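Local coordinates for acetylxylan esterase A (Aspergillus awamori, PDB 5X6S), which hydrolyses the acetyl side groups of acetylated xylan, a step in the breakdown of plant hemicellulose, at residues 33-38 with 97-102; 46-49 with 53-56. All blocks are in the same frame, centred on the assembly; numbering follows the deposited sequence.

Contact 1: 33-38 with 97-102; sequences IVVAIH and NMVTWT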
loop_
_atom_site.group_PDB
_atom_site.type_symbol
_atom_site.label_atom_id
_atom_site.label_comp_id
_atom_site.label_asym_id
_atom_site.label_seq_id
_atom_site.Cartn_x
_atom_site.Cartn_y
_atom_site.Cartn_z
ATOM N N ILE A 33 -3.404 11.855 -3.445
ATOM C CA ILE A 33 -3.229 12.649 -2.208
ATOM C C ILE A 33 -1.795 13.104 -2.126
ATOM O O ILE A 33 -0.872 12.328 -2.377
ATOM C CB ILE A 33 -3.575 11.849 -0.896
ATOM C CG1 ILE A 33 -5.072 11.540 -0.811
ATOM C CG2 ILE A 33 -3.072 12.576 0.329
ATOM C CD1 ILE A 33 -5.432 10.503 0.223
ATOM N N VAL A 34 -1.607 14.359 -1.786
ATOM C CA VAL A 34 -0.272 14.891 -1.469
ATOM C C VAL A 34 -0.291 15.398 -0.044
ATOM O O VAL A 34 -1.118 16.261 0.298
ATOM C CB VAL A 34 0.172 16.067 -2.420
ATOM C CG1 VAL A 34 1.498 16.689 -1.946
ATOM C CG2 VAL A 34 0.326 15.582 -3.842
ATOM N N VAL A 35 0.616 14.875 0.796
ATOM C CA VAL A 35 0.762 15.324 2.149
ATOM C C VAL A 35 1.938 16.326 2.128
ATOM O O VAL A 35 3.058 15.950 1.719
ATOM C CB VAL A 35 1.030 14.164 3.172
ATOM C CG1 VAL A 35 1.175 14.679 4.584
ATOM C CG2 VAL A 35 0.010 13.036 3.108
ATOM N N ALA A 36 1.678 17.568 2.528
ATOM C CA ALA A 36 2.632 18.656 2.448
ATOM C C ALA A 36 2.918 19.175 3.865
ATOM O O ALA A 36 2.017 19.730 4.548
ATOM C CB ALA A 36 2.102 19.780 1.535
ATOM N N ILE A 37 4.165 18.972 4.338
ATOM C CA ILE A 37 4.492 19.101 5.750
ATOM C C ILE A 37 5.387 20.313 6.033
ATOM O O ILE A 37 6.496 20.425 5.463
ATOM C CB ILE A 37 5.165 17.831 6.296
ATOM C CG1 ILE A 37 4.365 16.568 5.899
ATOM C CG2 ILE A 37 5.391 17.961 7.806
ATOM C CD1 ILE A 37 5.003 15.226 6.328
ATOM N N HIS A 38 4.884 21.220 6.879
ATOM C CA HIS A 38 5.434 22.531 7.039
ATOM C C HIS A 38 6.751 22.544 7.872
ATOM O O HIS A 38 7.081 21.563 8.544
ATOM C CB HIS A 38 4.395 23.438 7.692
ATOM C CG HIS A 38 4.149 23.150 9.135
ATOM N ND1 HIS A 38 5.016 23.537 10.143
ATOM C CD2 HIS A 38 3.116 22.531 9.746
ATOM C CE1 HIS A 38 4.534 23.170 11.312
ATOM N NE2 HIS A 38 3.373 22.554 11.108
ATOM N N ASN A 97 -2.851 8.567 10.069
ATOM C CA ASN A 97 -4.289 8.535 10.226
ATOM C C ASN A 97 -5.038 9.578 9.396
ATOM O O ASN A 97 -6.178 9.347 8.918
ATOM C CB ASN A 97 -4.643 8.570 11.718
ATOM C CG ASN A 97 -4.196 7.336 12.460
ATOM O OD1 ASN A 97 -3.963 6.291 11.852
ATOM N ND2 ASN A 97 -4.022 7.447 13.778
ATOM N N MET A 98 -4.429 10.737 9.179
ATOM C CA MET A 98 -4.992 11.742 8.282
ATOM C C MET A 98 -5.102 11.177 6.865
ATOM O O MET A 98 -6.101 11.410 6.145
ATOM C CB MET A 98 -4.090 12.964 8.222
ATOM C CG MET A 98 -3.971 13.710 9.497
ATOM S SD MET A 98 -2.820 15.089 9.415
ATOM C CE MET A 98 -2.391 15.314 11.115
ATOM N N VAL A 99 -4.060 10.465 6.448
ATOM C CA VAL A 99 -4.051 9.807 5.167
ATOM C C VAL A 99 -5.203 8.831 5.015
ATOM O O VAL A 99 -5.977 8.895 4.043
ATOM C CB VAL A 99 -2.664 9.179 4.852
ATOM C CG1 VAL A 99 -2.749 8.194 3.674
ATOM C CG2 VAL A 99 -1.683 10.267 4.574
ATOM N N THR A 100 -5.320 7.896 5.962
ATOM C CA THR A 100 -6.285 6.834 5.802
ATOM C C THR A 100 -7.706 7.370 5.875
ATOM O O THR A 100 -8.581 6.872 5.152
ATOM C CB THR A 100 -6.058 5.700 6.811
ATOM O OG1 THR A 100 -6.276 6.208 8.136
ATOM C CG2 THR A 100 -4.621 5.082 6.639
ATOM N N TRP A 101 -7.925 8.397 6.700
ATOM C CA TRP A 101 -9.236 9.062 6.821
ATOM C C TRP A 101 -9.622 9.666 5.466
ATOM O O TRP A 101 -10.762 9.508 5.019
ATOM C CB TRP A 101 -9.224 10.168 7.872
ATOM C CG TRP A 101 -10.550 10.840 8.085
ATOM C CD1 TRP A 101 -11.580 10.438 8.920
ATOM C CD2 TRP A 101 -11.032 11.975 7.385
ATOM N NE1 TRP A 101 -12.636 11.287 8.805
ATOM C CE2 TRP A 101 -12.334 12.249 7.878
ATOM C CE3 TRP A 101 -10.489 12.805 6.403
ATOM C CZ2 TRP A 101 -13.090 13.318 7.410
ATOM C CZ3 TRP A 101 -11.222 13.862 5.963
ATOM C CH2 TRP A 101 -12.530 14.100 6.447
ATOM N N THR A 102 -8.662 10.326 4.821
ATOM C CA THR A 102 -8.901 11.019 3.569
ATOM C C THR A 102 -9.157 9.998 2.432
ATOM O O THR A 102 -10.067 10.214 1.584
ATOM C CB THR A 102 -7.702 11.924 3.206
ATOM O OG1 THR A 102 -7.491 12.875 4.265
ATOM C CG2 THR A 102 -7.918 12.666 1.872
#

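Contact 2: 46-49 with 53-56; sequences GYYG and YATL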
loop_
_atom_site.group_PDB
_atom_site.type_symbol
_atom_site.label_atom_id
_atom_site.label_comp_id
_atom_site.label_asym_id
_atom_site.label_seq_id
_atom_site.Cartn_x
_atom_site.Cartn_y
_atom_site.Cartn_z
ATOM N N GLY A 46 -0.327 27.707 6.938
ATOM C CA GLY A 46 0.835 28.436 6.427
ATOM C C GLY A 46 1.538 27.801 5.258
ATOM O O GLY A 46 1.954 28.495 4.337
ATOM N N TYR A 47 1.688 26.473 5.273
ATOM C CA TYR A 47 2.364 25.804 4.204
ATOM C C TYR A 47 1.441 25.750 2.982
ATOM O O TYR A 47 1.894 25.862 1.867
ATOM C CB TYR A 47 2.783 24.403 4.622
ATOM C CG TYR A 47 3.950 23.821 3.831
ATOM C CD1 TYR A 47 5.178 24.476 3.783
ATOM C CD2 TYR A 47 3.841 22.600 3.167
ATOM C CE1 TYR A 47 6.262 23.956 3.072
ATOM C CE2 TYR A 47 4.936 22.040 2.449
ATOM C CZ TYR A 47 6.146 22.724 2.423
ATOM O OH TYR A 47 7.232 22.209 1.755
ATOM N N TYR A 48 0.144 25.607 3.235
ATOM C CA TYR A 48 -0.881 25.781 2.179
ATOM C C TYR A 48 -0.704 27.123 1.449
ATOM O O TYR A 48 -0.697 27.172 0.190
ATOM C CB TYR A 48 -2.281 25.657 2.797
ATOM C CG TYR A 48 -3.373 26.262 1.953
ATOM C CD1 TYR A 48 -3.828 25.619 0.802
ATOM C CD2 TYR A 48 -3.931 27.505 2.274
ATOM C CE1 TYR A 48 -4.860 26.152 0.021
ATOM C CE2 TYR A 48 -4.933 28.056 1.490
ATOM C CZ TYR A 48 -5.409 27.383 0.383
ATOM O OH TYR A 48 -6.386 27.928 -0.391
ATOM N N GLY A 49 -0.524 28.199 2.240
ATOM C CA GLY A 49 -0.300 29.554 1.676
ATOM C C GLY A 49 1.048 29.781 0.994
ATOM O O GLY A 49 1.183 30.696 0.213
ATOM N N TYR A 53 1.068 23.436 -4.007
ATOM C CA TYR A 53 0.282 22.189 -4.136
ATOM C C TYR A 53 -1.206 22.382 -4.353
ATOM O O TYR A 53 -1.833 21.612 -5.097
ATOM C CB TYR A 53 0.540 21.215 -2.941
ATOM C CG TYR A 53 1.995 20.884 -2.805
ATOM C CD1 TYR A 53 2.667 20.283 -3.842
ATOM C CD2 TYR A 53 2.745 21.334 -1.701
ATOM C CE1 TYR A 53 4.051 20.034 -3.778
ATOM C CE2 TYR A 53 4.106 21.114 -1.638
ATOM C CZ TYR A 53 4.746 20.460 -2.673
ATOM O OH TYR A 53 6.076 20.268 -2.626
ATOM N N ALA A 54 -1.797 23.371 -3.697
ATOM C CA ALA A 54 -3.239 23.662 -3.938
ATOM C C ALA A 54 -3.501 24.141 -5.360
ATOM O O ALA A 54 -4.479 23.726 -5.974
ATOM C CB ALA A 54 -3.775 24.698 -2.923
ATOM N N THR A 55 -2.615 24.976 -5.900
ATOM C CA THR A 55 -2.708 25.423 -7.279
ATOM C C THR A 55 -2.613 24.199 -8.208
ATOM O O THR A 55 -3.421 24.020 -9.116
ATOM C CB THR A 55 -1.601 26.483 -7.622
ATOM O OG1 THR A 55 -1.843 27.669 -6.876
ATOM C CG2 THR A 55 -1.571 26.843 -9.091
ATOM N N LEU A 56 -1.623 23.351 -7.956
ATOM C CA LEU A 56 -1.440 22.119 -8.751
ATOM C C LEU A 56 -2.604 21.102 -8.619
ATOM O O LEU A 56 -2.936 20.390 -9.598
ATOM C CB LEU A 56 -0.092 21.491 -8.428
ATOM C CG LEU A 56 1.169 22.288 -8.832
ATOM C CD1 LEU A 56 2.399 21.801 -8.087
ATOM C CD2 LEU A 56 1.399 22.258 -10.357
HETATM O O HOH W 1 7.062 20.214 0.055
HETATM O O HOH W 2 -0.398 24.701 -1.265
#

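Contact 1: 33-38 with 97-102
Thr102, the helix residue that meets Ile33, holds the carbonyl oxygen of Met98 twice. Its OG1 donates to Met98 O at 2.8 Å, and its backbone N makes the ordinary helical bond to the same oxygen at 3.1 Å. The two donors arrive from opposite faces of the carbonyl plane, with the hydroxyl tilted 27° out of it. A threonine polar on one branch and apolar on the other can thus line a buried interface: the hydroxyl is satisfied within its own helix, while, with OG1 beside the backbone N (chi1 -59°), CG2 stands anti to that nitrogen and is turned over to the strand. There CD1 of Ile33, at the end of an extended side chain, rests 3.7 Å from Thr102 CG2 and leans on Thr102 CB at 4.0 Å.

The setting is that of the alpha/beta-hydrolase fold. Helix 91-106 carries the crossover from strand 63-68 to strand 113-118 and passes over strand 33-37, which lies between these two in the sheet. The local axes come within 10.3 Å and run nearly antiparallel, at 154°. One turn of helix back from Thr102, Val99 meets the next strand residue that faces the helix: its CG2 touches Val35 CG2 at 3.6 Å, the two side chains crossing at about a right angle. No hydrogen bond joins strand and helix here. Ile65 adds to the packing beside Ile33 and Thr102, and Val113 lies against Val99. On the outer side of the helix, Thr100 and Trp101 pack against Ile103 and Ser104 of the second subunit in the crystal assembly.

Contact 2: 46-49 with 53-56
Two short helical segments, separated by three residues, approach most closely where Tyr48 CA lies 6.9 Å from Ala54 CA. Water bridges their backbones at this point: one molecule donates to Tyr48 O at 2.9 Å and accepts from Ala54 N at 3.1 Å. Because Ala54 sits in the first turn of its helix, where amides have no carbonyl of their own helix to bond, the water supplies the acceptor. The methyl of Ala54 points at the other segment and meets the CD1-CE1 flank of the Tyr48 ring obliquely, CB lying 3.5 Å from Tyr48 CE1. The CB of Tyr48 leaves its backbone in the other direction, but CG stands anti to the backbone N (chi1 160°), which brings that flank of the ring back to the methyl. This ring also meets Tyr66 edge-to-face and lies beside a bound buffer molecule.

Helices 44-49 and 53-60 together form the connection of a beta-alpha-beta unit, linking strand 33-37 to its parallel neighbour 63-68 in the alpha/beta-hydrolase sheet. On the side nearer that sheet, the rings of Tyr47 and Tyr53 only graze each other: Tyr47 CE2 comes to the edge of the Tyr53 ring, 4.3 Å from its CE2. Their hydroxyls are joined instead through a second water, 2.6 Å from Tyr47 OH and donating to Tyr53 OH at 2.9 Å. Each hydroxyl has a further partner: Tyr47 OH is hydrogen-bonded to Ser118 OG, next to the probable nucleophile Ser119, and Tyr53 OH to Asp268 OD2 of helix 265-272.

In the fold
Strand 33-37 belongs to contact 1 and also backs contact 2, its two faces serving them separately. Ile33 and Val35 look to the helix of contact 1, whereas Ala36, on the other face, packs against Tyr47 and Tyr53 of contact 2. This strand is thus covered by helices on both faces; along the sequence, contact 2 is nested within the loop that contact 1 closes. Contact 1 is wholly buried and meets through aliphatic groups. Contact 2, only partly buried and farther from the chain centre, is largely aromatic and water-bridged, and it reaches toward the probable active site, from which contact 1 stands apart.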